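Local coordinates for Phthiocerol/phenolphthiocerol synthesis polyketide synthase type I PpsC (Mycobacterium tuberculosis, PDB 5NJI), which probably dehydrates beta-hydroxyacyl intermediates through its dehydratase domain during assembly of phthiocerol and phenolphthiocerol lipids, and here holds a dodecenoyl-CoA, at residues Gln91-Leu104 with Thr137-Pro149. The protein carries 1 engineered substitution. Residues are numbered along the deposited sequence; the frame is centred on the assembly and turned at random. Where two conformers were deposited one is given.
With 8Z2 (~{S}-[2-[3-[[(2~{R})-4-[[[(2~{R},3~{S},4~{R},5~{R})-5-(6-aminopurin-9-yl)-4-oxidanyl-3-phosphonooxy-oxolan-2-yl]methoxy-oxidanyl-phosphoryl]oxy-oxidanyl-phosphoryl]oxy-3,3-dimethyl-2-oxidanyl-butanoyl]amino]propanoylamino]ethyl] (~{E})-dodec-2-enethioate), chain B.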
loop_
_atom_site.group_PDB
_atom_site.type_symbol
_atom_site.label_atom_id
_atom_site.label_comp_id
_atom_site.label_asym_id
_atom_site.label_seq_id
_atom_site.Cartn_x
_atom_site.Cartn_y
_atom_site.Cartn_z
ATOM N N GLN A 91 -1.737 -15.295 7.386
ATOM C CA GLN A 91 -1.417 -14.563 6.162
ATOM C C GLN A 91 -1.348 -15.589 5.033
ATOM O O GLN A 91 -0.265 -15.988 4.580
ATOM C CB GLN A 91 -0.118 -13.767 6.317
ATOM C CG GLN A 91 -0.216 -12.626 7.322
ATOM C CD GLN A 91 -1.215 -11.541 6.896
ATOM O OE1 GLN A 91 -1.592 -11.444 5.722
ATOM N NE2 GLN A 91 -1.639 -10.722 7.851
ATOM N N PRO A 92 -2.509 -16.018 4.528
ATOM C CA PRO A 92 -2.536 -17.087 3.518
ATOM C C PRO A 92 -2.091 -16.674 2.136
ATOM O O PRO A 92 -1.864 -17.564 1.304
ATOM C CB PRO A 92 -4.015 -17.494 3.476
ATOM C CG PRO A 92 -4.659 -16.855 4.613
ATOM C CD PRO A 92 -3.859 -15.662 4.987
ATOM N N TRP A 93 -1.975 -15.368 1.852
ATOM C CA TRP A 93 -1.926 -14.862 0.490
ATOM C C TRP A 93 -0.697 -13.999 0.268
ATOM O O TRP A 93 -0.145 -13.411 1.197
ATOM C CB TRP A 93 -3.148 -13.986 0.153
ATOM C CG TRP A 93 -4.429 -14.547 0.632
ATOM C CD1 TRP A 93 -5.174 -14.108 1.674
ATOM C CD2 TRP A 93 -5.109 -15.674 0.093
ATOM N NE1 TRP A 93 -6.286 -14.897 1.821
ATOM C CE2 TRP A 93 -6.267 -15.868 0.861
ATOM C CE3 TRP A 93 -4.846 -16.540 -0.968
ATOM C CZ2 TRP A 93 -7.159 -16.897 0.603
ATOM C CZ3 TRP A 93 -5.724 -17.561 -1.222
ATOM C CH2 TRP A 93 -6.868 -17.733 -0.444
ATOM N N MET A 94 -0.320 -13.903 -0.997
ATOM C CA MET A 94 0.581 -12.880 -1.496
ATOM C C MET A 94 -0.098 -12.189 -2.669
ATOM O O MET A 94 -1.041 -12.715 -3.258
ATOM C CB MET A 94 1.930 -13.478 -1.928
ATOM C CG MET A 94 1.857 -14.324 -3.212
ATOM S SD MET A 94 3.483 -15.037 -3.575
ATOM C CE MET A 94 4.170 -13.732 -4.594
ATOM N N ILE A 95 0.363 -10.996 -3.004
ATOM C CA ILE A 95 -0.077 -10.329 -4.216
ATOM C C ILE A 95 0.990 -10.528 -5.276
ATOM O O ILE A 95 2.090 -9.976 -5.177
ATOM C CB ILE A 95 -0.352 -8.842 -3.993
ATOM C CG1 ILE A 95 -1.397 -8.685 -2.888
ATOM C CG2 ILE A 95 -0.845 -8.227 -5.299
ATOM C CD1 ILE A 95 -1.630 -7.247 -2.444
ATOM N N SER A 96 0.654 -11.300 -6.308
ATOM C CA SER A 96 1.592 -11.496 -7.409
ATOM C C SER A 96 1.780 -10.221 -8.209
ATOM O O SER A 96 2.912 -9.857 -8.562
ATOM C CB SER A 96 1.101 -12.619 -8.332
ATOM O OG SER A 96 0.949 -13.821 -7.619
ATOM N N GLU A 97 0.679 -9.528 -8.510
ATOM C CA GLU A 97 0.705 -8.328 -9.321
ATOM C C GLU A 97 -0.500 -7.478 -8.955
ATOM O O GLU A 97 -1.603 -7.994 -8.777
ATOM C CB GLU A 97 0.662 -8.678 -10.818
ATOM C CG GLU A 97 0.690 -7.522 -11.791
ATOM C CD GLU A 97 0.439 -7.981 -13.218
ATOM O OE1 GLU A 97 0.377 -9.208 -13.449
ATOM O OE2 GLU A 97 0.300 -7.115 -14.107
ATOM N N LEU A 98 -0.271 -6.182 -8.817
ATOM C CA LEU A 98 -1.374 -5.257 -8.625
ATOM C C LEU A 98 -1.133 -4.060 -9.521
ATOM O O LEU A 98 -0.083 -3.421 -9.450
ATOM C CB LEU A 98 -1.512 -4.828 -7.165
ATOM C CG LEU A 98 -2.798 -4.049 -6.885
ATOM C CD1 LEU A 98 -3.212 -4.234 -5.449
ATOM C CD2 LEU A 98 -2.638 -2.572 -7.197
ATOM N N ASP A 99 -2.099 -3.784 -10.361
ATOM C CA ASP A 99 -1.997 -2.710 -11.264
ATOM C C ASP A 99 -2.900 -1.529 -10.796
ATOM O O ASP A 99 -4.048 -1.752 -10.715
ATOM C CB ASP A 99 -2.426 -3.118 -12.699
ATOM C CG ASP A 99 -1.480 -4.213 -13.319
ATOM O OD1 ASP A 99 -0.297 -4.027 -13.284
ATOM O OD2 ASP A 99 -1.891 -5.189 -13.896
ATOM N N LEU A 100 -2.359 -0.317 -10.655
ATOM C CA LEU A 100 -3.114 0.871 -10.218
ATOM C C LEU A 100 -3.401 1.641 -11.521
ATOM O O LEU A 100 -2.545 2.298 -12.029
ATOM C CB LEU A 100 -2.308 1.729 -9.215
ATOM C CG LEU A 100 -1.924 0.930 -7.964
ATOM C CD1 LEU A 100 -1.018 1.689 -7.029
ATOM C CD2 LEU A 100 -3.208 0.483 -7.245
ATOM N N ARG A 101 -4.562 1.414 -12.104
ATOM C CA ARG A 101 -4.899 2.017 -13.390
ATOM C C ARG A 101 -5.463 3.563 -13.412
ATOM O O ARG A 101 -5.293 4.173 -14.372
ATOM C CB ARG A 101 -5.899 1.036 -14.025
ATOM C CG ARG A 101 -5.584 -0.461 -13.698
ATOM C CD ARG A 101 -5.722 -1.497 -14.809
ATOM N NE ARG A 101 -6.628 -1.003 -15.847
ATOM C CZ ARG A 101 -7.517 -1.793 -16.507
ATOM N NH1 ARG A 101 -7.529 -3.142 -16.194
ATOM N NH2 ARG A 101 -8.392 -1.218 -17.459
ATOM N N GLN A 102 -6.239 3.932 -12.415
ATOM C CA GLN A 102 -6.807 5.262 -12.350
ATOM C C GLN A 102 -6.973 5.742 -10.929
ATOM O O GLN A 102 -7.438 5.056 -10.131
ATOM C CB GLN A 102 -8.159 5.317 -13.109
ATOM C CG GLN A 102 -8.765 6.712 -13.109
ATOM C CD GLN A 102 -9.981 6.883 -14.038
ATOM O OE1 GLN A 102 -10.087 6.172 -14.995
ATOM N NE2 GLN A 102 -10.843 7.836 -13.775
ATOM N N MET A 103 -6.533 6.928 -10.685
ATOM C CA MET A 103 -6.614 7.472 -9.341
ATOM C C MET A 103 -8.068 7.607 -8.930
ATOM O O MET A 103 -8.934 7.941 -9.749
ATOM C CB MET A 103 -5.938 8.837 -9.265
ATOM C CG MET A 103 -4.533 8.817 -8.779
ATOM S SD MET A 103 -3.956 10.491 -8.445
ATOM C CE MET A 103 -2.205 10.217 -8.700
ATOM N N LEU A 104 -8.335 7.367 -7.653
ATOM C CA LEU A 104 -9.678 7.488 -7.098
ATOM C C LEU A 104 -9.754 8.705 -6.180
ATOM O O LEU A 104 -9.103 8.746 -5.128
ATOM C CB LEU A 104 -10.082 6.226 -6.335
ATOM C CG LEU A 104 -11.441 6.290 -5.613
ATOM C CD1 LEU A 104 -12.544 6.826 -6.511
ATOM C CD2 LEU A 104 -11.792 4.919 -5.099
ATOM N N THR A 137 -16.061 2.426 -13.368
ATOM C CA THR A 137 -14.695 2.777 -13.754
ATOM C C THR A 137 -13.734 1.877 -12.988
ATOM O O THR A 137 -13.864 1.754 -11.770
ATOM C CB THR A 137 -14.375 4.235 -13.398
ATOM O OG1 THR A 137 -15.207 5.118 -14.146
ATOM C CG2 THR A 137 -12.903 4.578 -13.652
ATOM N N THR A 138 -12.759 1.289 -13.679
ATOM C CA THR A 138 -11.788 0.398 -13.040
ATOM C C THR A 138 -10.600 1.184 -12.492
ATOM O O THR A 138 -9.957 1.937 -13.227
ATOM C CB THR A 138 -11.292 -0.654 -14.030
ATOM O OG1 THR A 138 -12.397 -1.473 -14.456
ATOM C CG2 THR A 138 -10.239 -1.538 -13.392
ATOM N N HIS A 139 -10.300 0.997 -11.206
ATOM C CA HIS A 139 -9.187 1.693 -10.579
ATOM C C HIS A 139 -7.977 0.816 -10.376
ATOM O O HIS A 139 -6.851 1.315 -10.429
ATOM C CB HIS A 139 -9.619 2.280 -9.232
ATOM C CG HIS A 139 -10.636 3.357 -9.381
ATOM N ND1 HIS A 139 -10.307 4.637 -9.766
ATOM C CD2 HIS A 139 -11.984 3.331 -9.261
ATOM C CE1 HIS A 139 -11.409 5.360 -9.871
ATOM N NE2 HIS A 139 -12.440 4.592 -9.561
ATOM N N ALA A 140 -8.166 -0.475 -10.134
ATOM C CA ALA A 140 -7.051 -1.360 -9.869
ATOM C C ALA A 140 -7.476 -2.777 -10.196
ATOM O O ALA A 140 -8.652 -3.118 -10.121
ATOM C CB ALA A 140 -6.586 -1.266 -8.411
ATOM N N THR A 141 -6.492 -3.593 -10.554
ATOM C CA THR A 141 -6.658 -5.024 -10.717
ATOM C C THR A 141 -5.537 -5.709 -9.966
ATOM O O THR A 141 -4.452 -5.141 -9.817
ATOM C CB THR A 141 -6.617 -5.456 -12.186
ATOM O OG1 THR A 141 -5.387 -5.018 -12.776
ATOM C CG2 THR A 141 -7.767 -4.863 -12.943
ATOM N N ALA A 142 -5.799 -6.919 -9.468
ATOM C CA ALA A 142 -4.760 -7.638 -8.745
ATOM C C ALA A 142 -4.878 -9.132 -8.988
ATOM O O ALA A 142 -5.974 -9.677 -9.128
ATOM C CB ALA A 142 -4.805 -7.387 -7.241
ATOM N N THR A 143 -3.730 -9.789 -9.052
ATOM C CA THR A 143 -3.669 -11.241 -9.003
ATOM C C THR A 143 -3.173 -11.646 -7.623
ATOM O O THR A 143 -2.082 -11.237 -7.200
ATOM C CB THR A 143 -2.758 -11.791 -10.096
ATOM O OG1 THR A 143 -3.269 -11.416 -11.374
ATOM C CG2 THR A 143 -2.703 -13.299 -10.009
ATOM N N VAL A 144 -3.973 -12.443 -6.927
ATOM C CA VAL A 144 -3.670 -12.914 -5.584
ATOM C C VAL A 144 -3.441 -14.416 -5.637
ATOM O O VAL A 144 -4.166 -15.144 -6.323
ATOM C CB VAL A 144 -4.807 -12.570 -4.602
ATOM C CG1 VAL A 144 -4.526 -13.096 -3.212
ATOM C CG2 VAL A 144 -5.049 -11.059 -4.571
ATOM N N ALA A 145 -2.434 -14.884 -4.904
ATOM C CA ALA A 145 -2.067 -16.290 -4.936
ATOM C C ALA A 145 -1.720 -16.741 -3.525
ATOM O O ALA A 145 -1.495 -15.934 -2.624
ATOM C CB ALA A 145 -0.898 -16.538 -5.900
ATOM N N ARG A 146 -1.685 -18.053 -3.325
ATOM C CA ARG A 146 -1.244 -18.575 -2.042
ATOM C C ARG A 146 0.172 -18.106 -1.722
ATOM O O ARG A 146 1.035 -18.030 -2.598
ATOM C CB ARG A 146 -1.306 -20.108 -2.041
ATOM C CG ARG A 146 -2.722 -20.683 -1.971
ATOM C CD ARG A 146 -3.411 -20.379 -0.639
ATOM N NE ARG A 146 -3.284 -21.467 0.328
ATOM C CZ ARG A 146 -4.202 -22.409 0.536
ATOM N NH1 ARG A 146 -5.338 -22.415 -0.152
ATOM N NH2 ARG A 146 -3.984 -23.354 1.440
ATOM N N ALA A 147 0.385 -17.762 -0.457
ATOM C CA ALA A 147 1.641 -17.174 -0.007
ATOM C C ALA A 147 2.803 -18.139 -0.183
ATOM O O ALA A 147 2.688 -19.336 0.090
ATOM C CB ALA A 147 1.529 -16.797 1.458
ATOM N N GLU A 148 3.909 -17.602 -0.618
ATOM C CA GLU A 148 5.208 -18.270 -0.550
ATOM C C GLU A 148 5.848 -17.995 0.807
ATOM O O GLU A 148 5.966 -16.825 1.203
ATOM C CB GLU A 148 6.118 -17.771 -1.656
ATOM C CG GLU A 148 5.668 -18.137 -3.061
ATOM C CD GLU A 148 6.483 -17.446 -4.146
ATOM O OE1 GLU A 148 7.012 -16.340 -3.893
ATOM O OE2 GLU A 148 6.595 -18.010 -5.255
ATOM N N PRO A 149 6.269 -19.022 1.542
ATOM C CA PRO A 149 6.897 -18.788 2.846
ATOM C C PRO A 149 8.185 -17.989 2.731
ATOM O O PRO A 149 8.844 -17.949 1.691
ATOM C CB PRO A 149 7.172 -20.202 3.369
ATOM C CG PRO A 149 6.181 -21.051 2.677
ATOM C CD PRO A 149 6.008 -20.455 1.313
HETATM C C2 8Z2 B . -4.379 -3.321 -18.333
HETATM C C4 8Z2 B . -4.230 -1.077 -18.988
HETATM C C5 8Z2 B . -5.345 -1.209 -19.668
HETATM C C6 8Z2 B . -5.975 -2.356 -19.718
HETATM C C8 8Z2 B . -4.712 0.791 -19.940
HETATM C C10 8Z2 B . 9.027 9.051 -4.079
HETATM C C11 8Z2 B . 10.275 8.801 -4.825
HETATM C C12 8Z2 B . 10.558 9.920 -5.752
HETATM N N9 8Z2 B . -3.870 0.184 -19.108
HETATM N N7 8Z2 B . -5.642 -0.061 -20.221
HETATM N N3 8Z2 B . -3.722 -2.121 -18.308
HETATM N N1 8Z2 B . -5.522 -3.430 -19.072
HETATM N N6 8Z2 B . -7.068 -2.337 -20.438
HETATM C "C1'" 8Z2 B . -2.511 0.250 -18.260
HETATM C "C2'" 8Z2 B . -1.576 -0.280 -19.280
HETATM O "O2'" 8Z2 B . -0.890 -1.202 -18.443
HETATM C "C3'" 8Z2 B . -0.818 1.057 -19.778
HETATM O "O3'" 8Z2 B . -0.242 0.799 -21.092
HETATM C "C4'" 8Z2 B . -0.182 1.364 -18.264
HETATM O "O4'" 8Z2 B . -1.481 1.240 -17.519
HETATM C "C5'" 8Z2 B . 0.467 2.652 -17.783
HETATM O "O5'" 8Z2 B . -0.331 3.775 -17.791
HETATM P P1 8Z2 B . -1.041 4.358 -18.949
HETATM O O11 8Z2 B . -2.287 3.611 -18.818
HETATM O O12 8Z2 B . -0.566 3.993 -20.308
HETATM O O6 8Z2 B . -1.283 6.044 -18.833
HETATM P P2 8Z2 B . -2.744 6.631 -18.478
HETATM O O21 8Z2 B . -3.908 5.567 -18.652
HETATM O O22 8Z2 B . -3.337 7.798 -18.990
HETATM O O7 8Z2 B . -2.352 6.900 -16.915
HETATM C CPA 8Z2 B . -1.057 6.881 -16.288
HETATM C CPB 8Z2 B . -1.366 7.212 -14.803
HETATM C CP8 8Z2 B . -2.386 6.164 -14.320
HETATM C CP7 8Z2 B . -0.145 7.165 -13.942
HETATM C CP9 8Z2 B . -1.975 8.607 -14.737
HETATM O OP3 8Z2 B . -1.769 4.947 -14.466
HETATM C CP6 8Z2 B . -2.855 6.342 -12.853
HETATM O OP2 8Z2 B . -3.414 7.335 -12.556
HETATM N NP2 8Z2 B . -2.777 5.294 -12.046
HETATM C CP5 8Z2 B . -3.223 5.236 -10.672
HETATM C CP4 8Z2 B . -2.071 5.572 -9.746
HETATM C CP3 8Z2 B . -2.592 5.514 -8.292
HETATM O OP1 8Z2 B . -3.744 5.664 -8.066
HETATM N NP1 8Z2 B . -1.721 5.314 -7.333
HETATM C CP2 8Z2 B . -2.102 5.198 -5.958
HETATM C CP1 8Z2 B . -2.406 6.521 -5.351
HETATM S S 8Z2 B . -0.910 7.550 -5.231
HETATM P P3 8Z2 B . -1.424 0.407 -22.336
HETATM O O31 8Z2 B . -2.635 1.538 -22.007
HETATM O O32 8Z2 B . -2.152 -0.788 -22.208
HETATM O O33 8Z2 B . -1.083 0.541 -23.755
HETATM C CA1 8Z2 B . -0.158 6.878 -4.076
HETATM C CA2 8Z2 B . 1.116 7.528 -3.684
HETATM O OA1 8Z2 B . -0.463 5.914 -3.448
HETATM C CA3 8Z2 B . 1.908 6.890 -2.611
HETATM C CA4 8Z2 B . 3.194 7.517 -2.261
HETATM C CA5 8Z2 B . 4.041 6.668 -1.347
HETATM C CA6 8Z2 B . 5.374 7.350 -1.083
HETATM C CA7 8Z2 B . 6.332 7.200 -2.287
HETATM C CA8 8Z2 B . 7.454 8.220 -2.275
HETATM C CA9 8Z2 B . 8.627 7.896 -3.240
HETATM O O HOH W 1 -1.602 -20.276 1.896
HETATM O O HOH W 2 -3.250 -6.890 -12.116
HETATM O O HOH W 3 -5.094 -4.404 -15.275
HETATM O O HOH W 4 -9.863 2.888 -15.793
#
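Residues 93-100 and 137-146 pair as neighbouring antiparallel strands in the double-hotdog fold of polyketide synthase dehydratases. A classic beta bulge sets two residues, Ser96 and Glu97, opposite Thr143: Ser96 N donates to Thr143 O, and Thr143 N to Glu97 O. On the face turned to helix 70-84, Leu98 and Leu100 lean on small partners, Ala142 and Ala140; Leu100 CD2 lies 4.0 Å from Ala140 CB. Farther along, Val144 CG1 presses on Trp93 CB at 3.7 Å, while the indole NE1 bonds to Thr82.

The end near Arg101 forms part of the ligand pocket. In the conformer described, the Arg101 guanidinium lies between Thr138 CG2, over the centre of one face, and the adenine on the other, with Arg101 NH2 3.4 Å from ligand N6. A turn at chi3 (-23°) lays the group against the purine, and in this same conformer a water joins NH1 to Thr141 OG1. A second water links that hydroxyl to Asp99 OD2. Leu100 O accepts the pantetheine amide NP2 at 3.0 Å.

His139 ties the following loop down. Leu104 CB sits over one ring face, and NE2 bonds to Thr129. At the ring's edge ND1 donates to Gln102 O at 2.9 Å; the acceptor lies in the imidazole plane, yet ND1 stands 54° out of the carbonyl plane.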